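Local coordinates for protein Vlm2 (Streptomyces tsusimaensis, PDB 6ECB) that belongs to the nonribosomal peptide synthetase for the depsipeptide valinomycin and is represented here by its thioesterase domain, which probably cleaves the thioester-bound product, at residues 132-137 / 231-236; 237-242 / 264-269; 84-89 / 114-119; 37-42 / 62-67. All coordinates share one frame; numbering follows the deposited sequence.

Interactions 1, 2 and 4 all lie on the one mixed beta sheet of the domain, whereas interaction 3 joins two helices. Interactions 1 and 2 are consecutive: the loop 231-236 runs into strand 237-241, which pairs with 134-137 on one side and with 264-268 on the other. Interaction 2 lies at an outer strand of the sheet, so it mixes a backbone ladder with a salt bridge and waters; interaction 1 is buried, with one backbone bond and packing of leucine and isoleucine. Interaction 4 brings a glycine-rich loop to strand 40-44 through backbone bonds and an Ile41-Phe64 CH-pi contact. Interaction 3 is buried and almost purely apolar, and its helix 112-126 also packs on Leu134 of interaction 1.

Interaction 1: 132-137 / 231-236; sequences KGLIIL and RKLDIP
The flat group at the centre of this contact is the peptide joining Gly133 to Leu134, and Ile235 lies over one of its faces. The tip of that side chain, CD1, stands 3.6 Å from Gly133 C. Ile235 reaches it with CG1 in the crowded position between its own backbone N and carbonyl carbon (chi1 62°) and with CD1 fully extended beyond. The N-H of the same peptide points to the carbonyl of Pro236: Leu134 N donates to Pro236 O at 2.9 Å, nearly straight at 166° and almost along the C=O axis. The pyrrolidine ring of Pro236 turns its CD edge to residues 132-134, with CD 3.5 Å from Lys132 O.

Glycine suits position 133 because Gly133 CA is 3.2 Å from Pro236 O and a side chain would press on that oxygen. Leu134 and Leu233 both hold CG anti to the backbone N, and the two side chains cross at about a right angle, with Leu233 CD2 3.7 Å from Leu134 CD2 and close to Leu134 CB. Both leucines also rest on Phe118 of helix 112-126, so branched, flexible hydrocarbon fits the seam between sheet, loop and helix. At the loop's outer side Asp234 makes a salt bridge with Arg130.

Since proline has no N-H to offer, Pro236 serves here through its carbonyl, while its rigid ring restricts the backbone just before strand 237-241. One buried, well-directed backbone bond flanked by hydrocarbon therefore starts the pairing that Leu134 continues with His238, and it does so without burying a charge.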
loop_
_atom_site.group_PDB
_atom_site.type_symbol
_atom_site.label_atom_id
_atom_site.label_comp_id
_atom_site.label_asym_id
_atom_site.label_seq_id
_atom_site.Cartn_x
_atom_site.Cartn_y
_atom_site.Cartn_z
ATOM N N LYS A 132 16.592 5.124 -1.917
ATOM C CA LYS A 132 17.246 4.338 -2.953
ATOM C C LYS A 132 16.438 4.287 -4.241
ATOM O O LYS A 132 17.020 4.222 -5.327
ATOM C CB LYS A 132 17.477 2.928 -2.421
ATOM C CG LYS A 132 18.297 2.038 -3.328
ATOM C CD LYS A 132 18.646 0.761 -2.586
ATOM C CE LYS A 132 19.273 -0.244 -3.501
ATOM N NZ LYS A 132 20.564 0.242 -3.933
ATOM N N GLY A 133 15.117 4.316 -4.147
ATOM C CA GLY A 133 14.261 4.169 -5.312
ATOM C C GLY A 133 12.818 4.151 -4.874
ATOM O O GLY A 133 12.503 4.138 -3.675
ATOM N N LEU A 134 11.945 4.170 -5.868
ATOM C CA LEU A 134 10.506 4.063 -5.668
ATOM C C LEU A 134 10.021 2.759 -6.277
ATOM O O LEU A 134 10.293 2.478 -7.446
ATOM C CB LEU A 134 9.781 5.240 -6.308
ATOM C CG LEU A 134 8.257 5.182 -6.359
ATOM C CD1 LEU A 134 7.692 5.358 -4.956
ATOM C CD2 LEU A 134 7.737 6.297 -7.250
ATOM N N ILE A 135 9.305 1.963 -5.475
ATOM C CA ILE A 135 8.722 0.702 -5.906
ATOM C C ILE A 135 7.215 0.907 -6.027
ATOM O O ILE A 135 6.520 1.120 -5.020
ATOM C CB ILE A 135 9.056 -0.425 -4.923
ATOM C CG1 ILE A 135 10.566 -0.660 -4.925
ATOM C CG2 ILE A 135 8.231 -1.698 -5.218
ATOM C CD1 ILE A 135 11.051 -1.631 -3.853
ATOM N N ILE A 136 6.701 0.815 -7.251
ATOM C CA ILE A 136 5.270 0.917 -7.526
ATOM C C ILE A 136 4.726 -0.490 -7.747
ATOM O O ILE A 136 5.193 -1.234 -8.627
ATOM C CB ILE A 136 4.983 1.811 -8.743
ATOM C CG1 ILE A 136 5.392 3.264 -8.466
ATOM C CG2 ILE A 136 3.499 1.680 -9.153
ATOM C CD1 ILE A 136 4.636 3.935 -7.340
ATOM N N LEU A 137 3.704 -0.851 -6.972
ATOM C CA LEU A 137 3.070 -2.159 -7.091
ATOM C C LEU A 137 1.738 -1.992 -7.824
ATOM O O LEU A 137 0.717 -1.618 -7.236
ATOM C CB LEU A 137 2.884 -2.789 -5.719
ATOM C CG LEU A 137 4.182 -3.058 -4.957
ATOM C CD1 LEU A 137 3.824 -3.640 -3.587
ATOM C CD2 LEU A 137 5.119 -3.989 -5.705
ATOM N N ARG A 231 5.428 16.156 -11.095
ATOM C CA ARG A 231 6.823 16.517 -11.313
ATOM C C ARG A 231 7.589 15.228 -11.551
ATOM O O ARG A 231 7.052 14.129 -11.386
ATOM C CB ARG A 231 7.398 17.306 -10.131
ATOM C CG ARG A 231 7.553 16.505 -8.855
ATOM C CD ARG A 231 8.071 17.391 -7.736
ATOM N NE ARG A 231 9.431 17.046 -7.333
ATOM C CZ ARG A 231 10.058 17.614 -6.307
ATOM N NH1 ARG A 231 9.438 18.551 -5.601
ATOM N NH2 ARG A 231 11.291 17.240 -5.980
ATOM N N LYS A 232 8.830 15.354 -12.003
ATOM C CA LYS A 232 9.640 14.171 -12.208
ATOM C C LYS A 232 10.404 13.858 -10.927
ATOM O O LYS A 232 10.896 14.757 -10.237
ATOM C CB LYS A 232 10.618 14.332 -13.353
ATOM C CG LYS A 232 9.981 14.561 -14.726
ATOM C CD LYS A 232 11.002 14.231 -15.771
ATOM C CE LYS A 232 10.544 14.513 -17.178
ATOM N NZ LYS A 232 11.431 13.793 -18.120
ATOM N N LEU A 233 10.516 12.579 -10.632
ATOM C CA LEU A 233 11.186 12.109 -9.429
ATOM C C LEU A 233 12.607 11.719 -9.781
ATOM O O LEU A 233 12.846 11.012 -10.761
ATOM C CB LEU A 233 10.421 10.918 -8.841
ATOM C CG LEU A 233 10.965 10.325 -7.570
ATOM C CD1 LEU A 233 10.832 11.284 -6.400
ATOM C CD2 LEU A 233 10.226 9.026 -7.273
ATOM N N ASP A 234 13.567 12.205 -8.992
ATOM C CA ASP A 234 14.971 12.058 -9.311
ATOM C C ASP A 234 15.615 10.857 -8.618
ATOM O O ASP A 234 16.767 10.946 -8.195
ATOM C CB ASP A 234 15.703 13.349 -8.923
ATOM C CG ASP A 234 17.143 13.357 -9.361
ATOM O OD1 ASP A 234 17.395 12.924 -10.491
ATOM O OD2 ASP A 234 18.021 13.770 -8.572
ATOM N N ILE A 235 14.869 9.775 -8.406
ATOM C CA ILE A 235 15.443 8.487 -8.029
ATOM C C ILE A 235 14.838 7.426 -8.943
ATOM O O ILE A 235 13.810 7.668 -9.576
ATOM C CB ILE A 235 15.158 8.140 -6.550
ATOM C CG1 ILE A 235 13.649 8.022 -6.290
ATOM C CG2 ILE A 235 15.790 9.195 -5.634
ATOM C CD1 ILE A 235 13.336 7.684 -4.809
ATOM N N PRO A 236 15.451 6.249 -9.039
ATOM C CA PRO A 236 14.934 5.244 -9.980
ATOM C C PRO A 236 13.584 4.725 -9.531
ATOM O O PRO A 236 13.328 4.560 -8.338
ATOM C CB PRO A 236 15.983 4.127 -9.939
ATOM C CG PRO A 236 17.151 4.690 -9.233
ATOM C CD PRO A 236 16.728 5.839 -8.439
#

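Interaction 2: 237-242 / 264-269; sequences IHVFRT and VTFVDI
Arg241 and Asp268, neighbours across the strands, form a salt bridge in which Arg241 NE donates to Asp268 OD1 at 3.2 Å, with the carboxylate oxygen tilted from the guanidinium plane. A water reinforces the pair, accepting from Arg241 NH2 and donating to Asp268 OD1 at 2.6 Å, while OD2 of the aspartate turns to Lys243. Arginine suits this place because its extended chain also brings one face of the guanidinium against CB and CD2 of Phe266, the two planes 24° apart, with Phe266 CB 3.6 Å from Arg241 NH2.

Five backbone bonds join the strands, alternating in direction. The straightest, 175°, runs from Val239 N to Thr265 O; the last, from Ile269 N to Arg241 O, meets the carbonyl from above its plane. A second water links Ile237 O to Thr265 OG1.

On the face that carries Val239 and Phe266, Val239 CB meets Phe266 CD2 at 3.6 Å. On the other face Thr265 CB makes a CH-pi contact with the His238 ring, 4.1 Å from its centroid. Further along that face Phe240 lies beside Val267, whose CB is 3.6 Å from Phe240 CD2, and this pair packs against helix 281-293.

Thr242 N also bonds to Asp138, the likely acid of a Ser-His-Asp triad. Parallel neighbours joined through helix 247-250 as a beta-alpha-beta unit, at the edge of the sheet formed by its last strand, are characteristic of the alpha/beta-hydrolase fold of thioesterase domains.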
loop_
_atom_site.group_PDB
_atom_site.type_symbol
_atom_site.label_atom_id
_atom_site.label_comp_id
_atom_site.label_asym_id
_atom_site.label_seq_id
_atom_site.Cartn_x
_atom_site.Cartn_y
_atom_site.Cartn_z
ATOM N N ILE A 237 12.737 4.433 -10.511
ATOM C CA ILE A 237 11.414 3.874 -10.275
ATOM C C ILE A 237 11.389 2.453 -10.820
ATOM O O ILE A 237 11.862 2.201 -11.938
ATOM C CB ILE A 237 10.333 4.729 -10.941
ATOM C CG1 ILE A 237 10.427 6.155 -10.451
ATOM C CG2 ILE A 237 8.972 4.139 -10.676
ATOM C CD1 ILE A 237 9.436 7.064 -11.093
ATOM N N HIS A 238 10.850 1.518 -10.026
ATOM C CA HIS A 238 10.593 0.151 -10.465
ATOM C C HIS A 238 9.097 -0.065 -10.388
ATOM O O HIS A 238 8.521 0.091 -9.313
ATOM C CB HIS A 238 11.256 -0.895 -9.582
ATOM C CG HIS A 238 12.669 -1.189 -9.958
ATOM N ND1 HIS A 238 13.696 -0.365 -9.579
ATOM C CD2 HIS A 238 13.228 -2.186 -10.696
ATOM C CE1 HIS A 238 14.837 -0.842 -10.042
ATOM N NE2 HIS A 238 14.582 -1.947 -10.732
ATOM N N VAL A 239 8.483 -0.421 -11.510
ATOM C CA VAL A 239 7.045 -0.637 -11.610
ATOM C C VAL A 239 6.824 -2.134 -11.800
ATOM O O VAL A 239 7.297 -2.712 -12.783
ATOM C CB VAL A 239 6.451 0.139 -12.799
ATOM C CG1 VAL A 239 4.939 -0.068 -12.911
ATOM C CG2 VAL A 239 6.788 1.631 -12.715
ATOM N N PHE A 240 6.117 -2.761 -10.880
ATOM C CA PHE A 240 5.789 -4.179 -10.955
ATOM C C PHE A 240 4.312 -4.250 -11.313
ATOM O O PHE A 240 3.472 -3.785 -10.538
ATOM C CB PHE A 240 6.080 -4.884 -9.620
ATOM C CG PHE A 240 7.541 -4.888 -9.262
ATOM C CD1 PHE A 240 8.114 -3.793 -8.611
ATOM C CD2 PHE A 240 8.351 -5.949 -9.616
ATOM C CE1 PHE A 240 9.460 -3.776 -8.329
ATOM C CE2 PHE A 240 9.711 -5.939 -9.331
ATOM C CZ PHE A 240 10.261 -4.838 -8.677
ATOM N N ARG A 241 4.002 -4.814 -12.484
ATOM C CA ARG A 241 2.639 -4.756 -12.992
ATOM C C ARG A 241 2.120 -6.143 -13.329
ATOM O O ARG A 241 2.811 -6.942 -13.974
ATOM C CB ARG A 241 2.540 -3.863 -14.248
ATOM C CG ARG A 241 3.516 -4.243 -15.312
ATOM C CD ARG A 241 3.194 -3.585 -16.664
ATOM N NE ARG A 241 4.307 -3.748 -17.591
ATOM C CZ ARG A 241 4.604 -2.902 -18.573
ATOM N NH1 ARG A 241 3.854 -1.825 -18.800
ATOM N NH2 ARG A 241 5.655 -3.137 -19.329
ATOM N N THR A 242 0.876 -6.381 -12.933
ATOM C CA THR A 242 0.181 -7.597 -13.330
ATOM C C THR A 242 -0.277 -7.458 -14.782
ATOM O O THR A 242 -0.253 -6.366 -15.369
ATOM C CB THR A 242 -0.999 -7.894 -12.400
ATOM O OG1 THR A 242 -1.960 -6.825 -12.410
ATOM C CG2 THR A 242 -0.514 -8.119 -10.969
ATOM N N VAL A 264 13.679 4.152 -15.186
ATOM C CA VAL A 264 12.406 3.510 -14.852
ATOM C C VAL A 264 12.438 2.108 -15.427
ATOM O O VAL A 264 12.910 1.893 -16.547
ATOM C CB VAL A 264 11.184 4.325 -15.345
ATOM C CG1 VAL A 264 11.265 4.606 -16.846
ATOM C CG2 VAL A 264 9.899 3.608 -14.977
ATOM N N THR A 265 12.003 1.141 -14.643
ATOM C CA THR A 265 12.065 -0.256 -15.032
ATOM C C THR A 265 10.692 -0.865 -14.832
ATOM O O THR A 265 10.068 -0.637 -13.795
ATOM C CB THR A 265 13.099 -1.020 -14.200
ATOM O OG1 THR A 265 14.401 -0.464 -14.418
ATOM C CG2 THR A 265 13.107 -2.496 -14.588
ATOM N N PHE A 266 10.218 -1.627 -15.817
ATOM C CA PHE A 266 8.935 -2.310 -15.719
ATOM C C PHE A 266 9.172 -3.807 -15.596
ATOM O O PHE A 266 9.949 -4.378 -16.369
ATOM C CB PHE A 266 8.055 -2.002 -16.939
ATOM C CG PHE A 266 7.669 -0.559 -17.043
ATOM C CD1 PHE A 266 8.471 0.354 -17.713
ATOM C CD2 PHE A 266 6.527 -0.094 -16.413
ATOM C CE1 PHE A 266 8.114 1.698 -17.784
ATOM C CE2 PHE A 266 6.177 1.238 -16.483
ATOM C CZ PHE A 266 6.973 2.136 -17.160
ATOM N N VAL A 267 8.483 -4.436 -14.650
ATOM C CA VAL A 267 8.621 -5.866 -14.378
ATOM C C VAL A 267 7.231 -6.493 -14.324
ATOM O O VAL A 267 6.389 -6.089 -13.515
ATOM C CB VAL A 267 9.366 -6.120 -13.057
ATOM C CG1 VAL A 267 9.486 -7.619 -12.774
ATOM C CG2 VAL A 267 10.741 -5.480 -13.089
ATOM N N ASP A 268 6.993 -7.496 -15.163
ATOM C CA ASP A 268 5.709 -8.182 -15.139
ATOM C C ASP A 268 5.665 -9.123 -13.932
ATOM O O ASP A 268 6.654 -9.809 -13.636
ATOM C CB ASP A 268 5.497 -8.987 -16.427
ATOM C CG ASP A 268 5.249 -8.117 -17.663
ATOM O OD1 ASP A 268 5.110 -6.891 -17.575
ATOM O OD2 ASP A 268 5.160 -8.691 -18.755
ATOM N N ILE A 269 4.518 -9.169 -13.257
ATOM C CA ILE A 269 4.327 -10.071 -12.117
ATOM C C ILE A 269 3.040 -10.862 -12.309
ATOM O O ILE A 269 2.119 -10.427 -13.021
ATOM C CB ILE A 269 4.296 -9.304 -10.776
ATOM C CG1 ILE A 269 3.314 -8.119 -10.813
ATOM C CG2 ILE A 269 5.693 -8.795 -10.435
ATOM C CD1 ILE A 269 2.997 -7.497 -9.453
HETATM O O HOH W 1 14.654 1.693 -12.735
HETATM O O HOH W 2 7.100 -5.269 -18.022
#

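Interaction 3: 84-89 / 114-119; sequences PSFEEM and GHIAFY
Residues 114-119 are regular helix within 112-126, whereas 84-89 leads from loop into the first turn of helix 86-97; the two backbones come closest at Met89 and Ile116, whose CA atoms are 7.6 Å apart. Ser85 is the N-cap of helix 86-97 and closes a capping box with Glu88: Glu88 N donates to Ser85 OG at 3.0 Å, and Ser85 N to Glu88 OE1 at 2.8 Å. Serine's short hydroxyl and glutamate's longer arm suit these two roles.

The capped turn launches Phe86, whose CG lies anti to the backbone N (chi1 178°) so that the ring spans to the other helix. Its edge meets the face of Tyr119 in a T-shaped pair, centroids 5.2 Å apart and planes at 88°. Ile116 slides past Phe86 in the opposite direction, with Ile116 CG1 3.7 Å from Phe86 CE2. Met89, bent at chi2 (59°), brings CG to 3.9 Å from Ile116 CD1.

Tyr119 keeps its polar end satisfied by a bond from OH to Leu228 O. Hydrocarbon and ring edges thus hold helix 86-97 against the helix that follows the presumed nucleophile elbow at Ser111, and the polar bonds of the capping box stay within residues 84-89.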
loop_
_atom_site.group_PDB
_atom_site.type_symbol
_atom_site.label_atom_id
_atom_site.label_comp_id
_atom_site.label_asym_id
_atom_site.label_seq_id
_atom_site.Cartn_x
_atom_site.Cartn_y
_atom_site.Cartn_z
ATOM N N PRO A 84 -7.474 12.668 6.560
ATOM C CA PRO A 84 -6.603 13.656 5.926
ATOM C C PRO A 84 -6.939 13.851 4.463
ATOM O O PRO A 84 -7.393 12.931 3.773
ATOM C CB PRO A 84 -5.200 13.047 6.070
ATOM C CG PRO A 84 -5.406 11.630 6.317
ATOM C CD PRO A 84 -6.800 11.386 6.808
ATOM N N SER A 85 -6.661 15.052 3.986
ATOM C CA SER A 85 -6.578 15.264 2.546
ATOM C C SER A 85 -5.407 14.443 2.001
ATOM O O SER A 85 -4.542 13.971 2.744
ATOM C CB SER A 85 -6.379 16.741 2.227
ATOM O OG SER A 85 -5.069 17.126 2.625
ATOM N N PHE A 86 -5.365 14.273 0.675
ATOM C CA PHE A 86 -4.227 13.576 0.076
ATOM C C PHE A 86 -2.914 14.246 0.461
ATOM O O PHE A 86 -1.960 13.573 0.869
ATOM C CB PHE A 86 -4.370 13.526 -1.449
ATOM C CG PHE A 86 -3.213 12.863 -2.141
ATOM C CD1 PHE A 86 -2.310 13.622 -2.858
ATOM C CD2 PHE A 86 -3.024 11.495 -2.087
ATOM C CE1 PHE A 86 -1.247 13.038 -3.509
ATOM C CE2 PHE A 86 -1.946 10.894 -2.755
ATOM C CZ PHE A 86 -1.053 11.690 -3.459
ATOM N N GLU A 87 -2.863 15.588 0.364
ATOM C CA GLU A 87 -1.638 16.314 0.704
ATOM C C GLU A 87 -1.270 16.130 2.173
ATOM O O GLU A 87 -0.096 15.905 2.504
ATOM C CB GLU A 87 -1.796 17.808 0.367
ATOM N N GLU A 88 -2.266 16.188 3.065
ATOM C CA GLU A 88 -2.021 15.951 4.489
ATOM C C GLU A 88 -1.500 14.538 4.735
ATOM O O GLU A 88 -0.614 14.324 5.573
ATOM C CB GLU A 88 -3.307 16.192 5.286
ATOM C CG GLU A 88 -3.736 17.661 5.335
ATOM C CD GLU A 88 -5.117 17.882 5.895
ATOM O OE1 GLU A 88 -5.914 16.939 5.981
ATOM O OE2 GLU A 88 -5.417 19.023 6.267
ATOM N N MET A 89 -2.062 13.553 4.031
ATOM C CA MET A 89 -1.605 12.176 4.171
ATOM C C MET A 89 -0.154 12.026 3.738
ATOM O O MET A 89 0.648 11.359 4.419
ATOM C CB MET A 89 -2.518 11.252 3.360
ATOM C CG MET A 89 -2.232 9.772 3.571
ATOM S SD MET A 89 -2.421 9.264 5.310
ATOM C CE MET A 89 -1.864 7.573 5.110
ATOM N N GLY A 114 0.764 3.626 -3.861
ATOM C CA GLY A 114 1.777 3.993 -4.858
ATOM C C GLY A 114 1.830 5.485 -5.123
ATOM O O GLY A 114 2.912 6.079 -5.220
ATOM N N HIS A 115 0.660 6.125 -5.240
ATOM C CA HIS A 115 0.662 7.567 -5.425
ATOM C C HIS A 115 1.194 8.277 -4.203
ATOM O O HIS A 115 1.929 9.257 -4.323
ATOM C CB HIS A 115 -0.737 8.064 -5.737
ATOM C CG HIS A 115 -1.300 7.415 -6.934
ATOM N ND1 HIS A 115 -1.932 6.202 -6.873
ATOM C CD2 HIS A 115 -1.248 7.757 -8.242
ATOM C CE1 HIS A 115 -2.284 5.837 -8.092
ATOM N NE2 HIS A 115 -1.872 6.760 -8.939
ATOM N N ILE A 116 0.789 7.822 -3.011
ATOM C CA ILE A 116 1.320 8.418 -1.802
ATOM C C ILE A 116 2.835 8.260 -1.764
ATOM O O ILE A 116 3.566 9.197 -1.429
ATOM C CB ILE A 116 0.662 7.797 -0.554
ATOM C CG1 ILE A 116 -0.817 8.176 -0.517
ATOM C CG2 ILE A 116 1.361 8.322 0.701
ATOM C CD1 ILE A 116 -1.599 7.441 0.568
ATOM N N ALA A 117 3.322 7.071 -2.111
ATOM C CA ALA A 117 4.759 6.804 -2.102
ATOM C C ALA A 117 5.509 7.718 -3.063
ATOM O O ALA A 117 6.597 8.213 -2.739
ATOM C CB ALA A 117 4.998 5.341 -2.457
ATOM N N PHE A 118 4.952 7.947 -4.255
ATOM C CA PHE A 118 5.602 8.869 -5.191
ATOM C C PHE A 118 5.749 10.253 -4.573
ATOM O O PHE A 118 6.840 10.850 -4.560
ATOM C CB PHE A 118 4.798 8.953 -6.502
ATOM C CG PHE A 118 5.404 9.920 -7.502
ATOM C CD1 PHE A 118 5.122 11.277 -7.447
ATOM C CD2 PHE A 118 6.311 9.468 -8.456
ATOM C CE1 PHE A 118 5.725 12.162 -8.347
ATOM C CE2 PHE A 118 6.913 10.347 -9.342
ATOM C CZ PHE A 118 6.633 11.680 -9.286
ATOM N N TYR A 119 4.656 10.777 -4.015
ATOM C CA TYR A 119 4.694 12.120 -3.464
ATOM C C TYR A 119 5.523 12.179 -2.177
ATOM O O TYR A 119 6.213 13.180 -1.934
ATOM C CB TYR A 119 3.277 12.608 -3.211
ATOM C CG TYR A 119 2.642 13.301 -4.395
ATOM C CD1 TYR A 119 1.960 12.590 -5.362
ATOM C CD2 TYR A 119 2.668 14.678 -4.497
ATOM C CE1 TYR A 119 1.371 13.218 -6.428
ATOM C CE2 TYR A 119 2.062 15.320 -5.559
ATOM C CZ TYR A 119 1.429 14.576 -6.527
ATOM O OH TYR A 119 0.812 15.225 -7.592
#

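Interaction 4: 37-42 / 62-67; sequences DGPGIV and KGFGEI
Pro39 O is the best-held polar atom, gripped by a single hydrogen bond: Gly65 N donates to it at 2.8 Å, from above the carbonyl plane rather than along a lone pair. Carbon atoms of Phe64 crowd the same oxygen, CA and CB each lying 3.2 Å from Pro39 O, and it sits at the edge of the Phe64 ring. A second backbone bond, from Ile41 N to Glu66 O at 3.1 Å, lies in the carbonyl plane, and beside it Ile41 and Ile67 form a parallel beta bridge. A water bridges Gly38 and Glu66, donating to Gly38 O and accepting from Glu66 N at 3.0 Å.

Ile41 then folds over the aromatic ring. With CG1 anti to the carbonyl carbon (chi1 -50°) and the chain extended, CD1 reaches over one face of Phe64 in a CH-pi contact, 3.8 Å from the centroid and 20° off the ring normal. Pro39 CG joins in at 3.9 Å from Phe64 CD2. The ring also touches Tyr106 of strand 105-110 and Cys293 of helix 281-293.

Glycines suit the tight places: a side chain on Gly38 would clash with Gly63 O and one on Gly65 with Gly38 O, while Gly40 brings its bare CA up to Glu66 O. Asn32 meets the loop too, binding Gly65 O and Ile67 N through its amide.

Two backbone bonds, a bridging water and the CH-pi contact between Ile41 and Phe64 thus fasten the loop, just before strand 67-71, to the neighbouring strand 40-44, with the aromatic ring buried and the charged Glu66 and Asp37 exposed.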
loop_
_atom_site.group_PDB
_atom_site.type_symbol
_atom_site.label_atom_id
_atom_site.label_comp_id
_atom_site.label_asym_id
_atom_site.label_seq_id
_atom_site.Cartn_x
_atom_site.Cartn_y
_atom_site.Cartn_z
ATOM N N ASP A 37 19.746 -8.733 6.219
ATOM C CA ASP A 37 20.678 -8.039 5.343
ATOM C C ASP A 37 19.957 -7.555 4.091
ATOM O O ASP A 37 19.041 -8.213 3.590
ATOM C CB ASP A 37 21.843 -8.946 4.945
ATOM C CG ASP A 37 22.862 -9.112 6.057
ATOM O OD1 ASP A 37 22.939 -8.237 6.949
ATOM O OD2 ASP A 37 23.592 -10.121 6.031
ATOM N N GLY A 38 20.397 -6.413 3.574
ATOM C CA GLY A 38 19.856 -5.885 2.341
ATOM C C GLY A 38 19.213 -4.529 2.556
ATOM O O GLY A 38 19.106 -4.041 3.687
ATOM N N PRO A 39 18.759 -3.913 1.472
ATOM C CA PRO A 39 18.117 -2.598 1.574
ATOM C C PRO A 39 16.788 -2.678 2.297
ATOM O O PRO A 39 16.176 -3.736 2.433
ATOM C CB PRO A 39 17.904 -2.186 0.130
ATOM C CG PRO A 39 17.918 -3.449 -0.624
ATOM C CD PRO A 39 18.792 -4.398 0.083
ATOM N N GLY A 40 16.344 -1.535 2.723
ATOM C CA GLY A 40 15.053 -1.412 3.372
ATOM C C GLY A 40 13.959 -1.022 2.422
ATOM O O GLY A 40 14.192 -0.617 1.283
ATOM N N ILE A 41 12.714 -1.154 2.899
ATOM C CA ILE A 41 11.556 -0.614 2.201
ATOM C C ILE A 41 10.617 -0.025 3.236
ATOM O O ILE A 41 10.349 -0.656 4.275
ATOM C CB ILE A 41 10.737 -1.645 1.383
ATOM C CG1 ILE A 41 11.603 -2.482 0.463
ATOM C CG2 ILE A 41 9.642 -0.897 0.598
ATOM C CD1 ILE A 41 10.803 -3.711 -0.106
ATOM N N VAL A 42 10.098 1.162 2.932
ATOM C CA VAL A 42 8.991 1.769 3.665
ATOM C C VAL A 42 7.807 1.808 2.715
ATOM O O VAL A 42 7.843 2.506 1.686
ATOM C CB VAL A 42 9.311 3.188 4.158
ATOM C CG1 VAL A 42 8.099 3.745 4.878
ATOM C CG2 VAL A 42 10.541 3.192 5.071
ATOM N N LYS A 62 13.143 -12.031 0.792
ATOM C CA LYS A 62 14.384 -12.554 1.327
ATOM C C LYS A 62 15.570 -11.634 1.107
ATOM O O LYS A 62 16.617 -11.847 1.730
ATOM C CB LYS A 62 14.689 -13.918 0.694
ATOM C CG LYS A 62 13.632 -14.957 1.042
ATOM C CD LYS A 62 14.036 -16.381 0.646
ATOM C CE LYS A 62 12.924 -17.098 -0.117
ATOM N NZ LYS A 62 12.703 -16.518 -1.488
ATOM N N GLY A 63 15.444 -10.640 0.245
ATOM C CA GLY A 63 16.585 -9.838 -0.150
ATOM C C GLY A 63 16.631 -8.467 0.487
ATOM O O GLY A 63 17.387 -7.597 0.030
ATOM N N PHE A 64 15.839 -8.253 1.538
ATOM C CA PHE A 64 15.716 -6.937 2.143
ATOM C C PHE A 64 16.009 -7.022 3.630
ATOM O O PHE A 64 15.869 -8.077 4.261
ATOM C CB PHE A 64 14.322 -6.347 1.890
ATOM C CG PHE A 64 14.073 -6.050 0.454
ATOM C CD1 PHE A 64 13.674 -7.049 -0.421
ATOM C CD2 PHE A 64 14.278 -4.785 -0.041
ATOM C CE1 PHE A 64 13.474 -6.776 -1.771
ATOM C CE2 PHE A 64 14.077 -4.501 -1.376
ATOM C CZ PHE A 64 13.666 -5.483 -2.245
ATOM N N GLY A 65 16.446 -5.899 4.181
ATOM C CA GLY A 65 16.738 -5.821 5.589
ATOM C C GLY A 65 15.496 -5.445 6.376
ATOM O O GLY A 65 14.705 -6.306 6.777
ATOM N N GLU A 66 15.318 -4.155 6.612
ATOM C CA GLU A 66 14.205 -3.667 7.417
ATOM C C GLU A 66 13.055 -3.285 6.503
ATOM O O GLU A 66 13.218 -2.427 5.629
ATOM C CB GLU A 66 14.637 -2.449 8.221
ATOM C CG GLU A 66 15.749 -2.742 9.206
ATOM C CD GLU A 66 16.047 -1.554 10.093
ATOM O OE1 GLU A 66 15.464 -0.468 9.868
ATOM O OE2 GLU A 66 16.863 -1.711 11.015
ATOM N N ILE A 67 11.897 -3.885 6.731
ATOM C CA ILE A 67 10.683 -3.543 6.003
ATOM C C ILE A 67 9.719 -2.901 6.981
ATOM O O ILE A 67 9.346 -3.517 7.985
ATOM C CB ILE A 67 10.045 -4.768 5.350
ATOM C CG1 ILE A 67 11.044 -5.417 4.396
ATOM C CG2 ILE A 67 8.812 -4.355 4.586
ATOM C CD1 ILE A 67 10.675 -6.800 4.034
HETATM O O HOH W 3 17.691 -2.568 5.750
#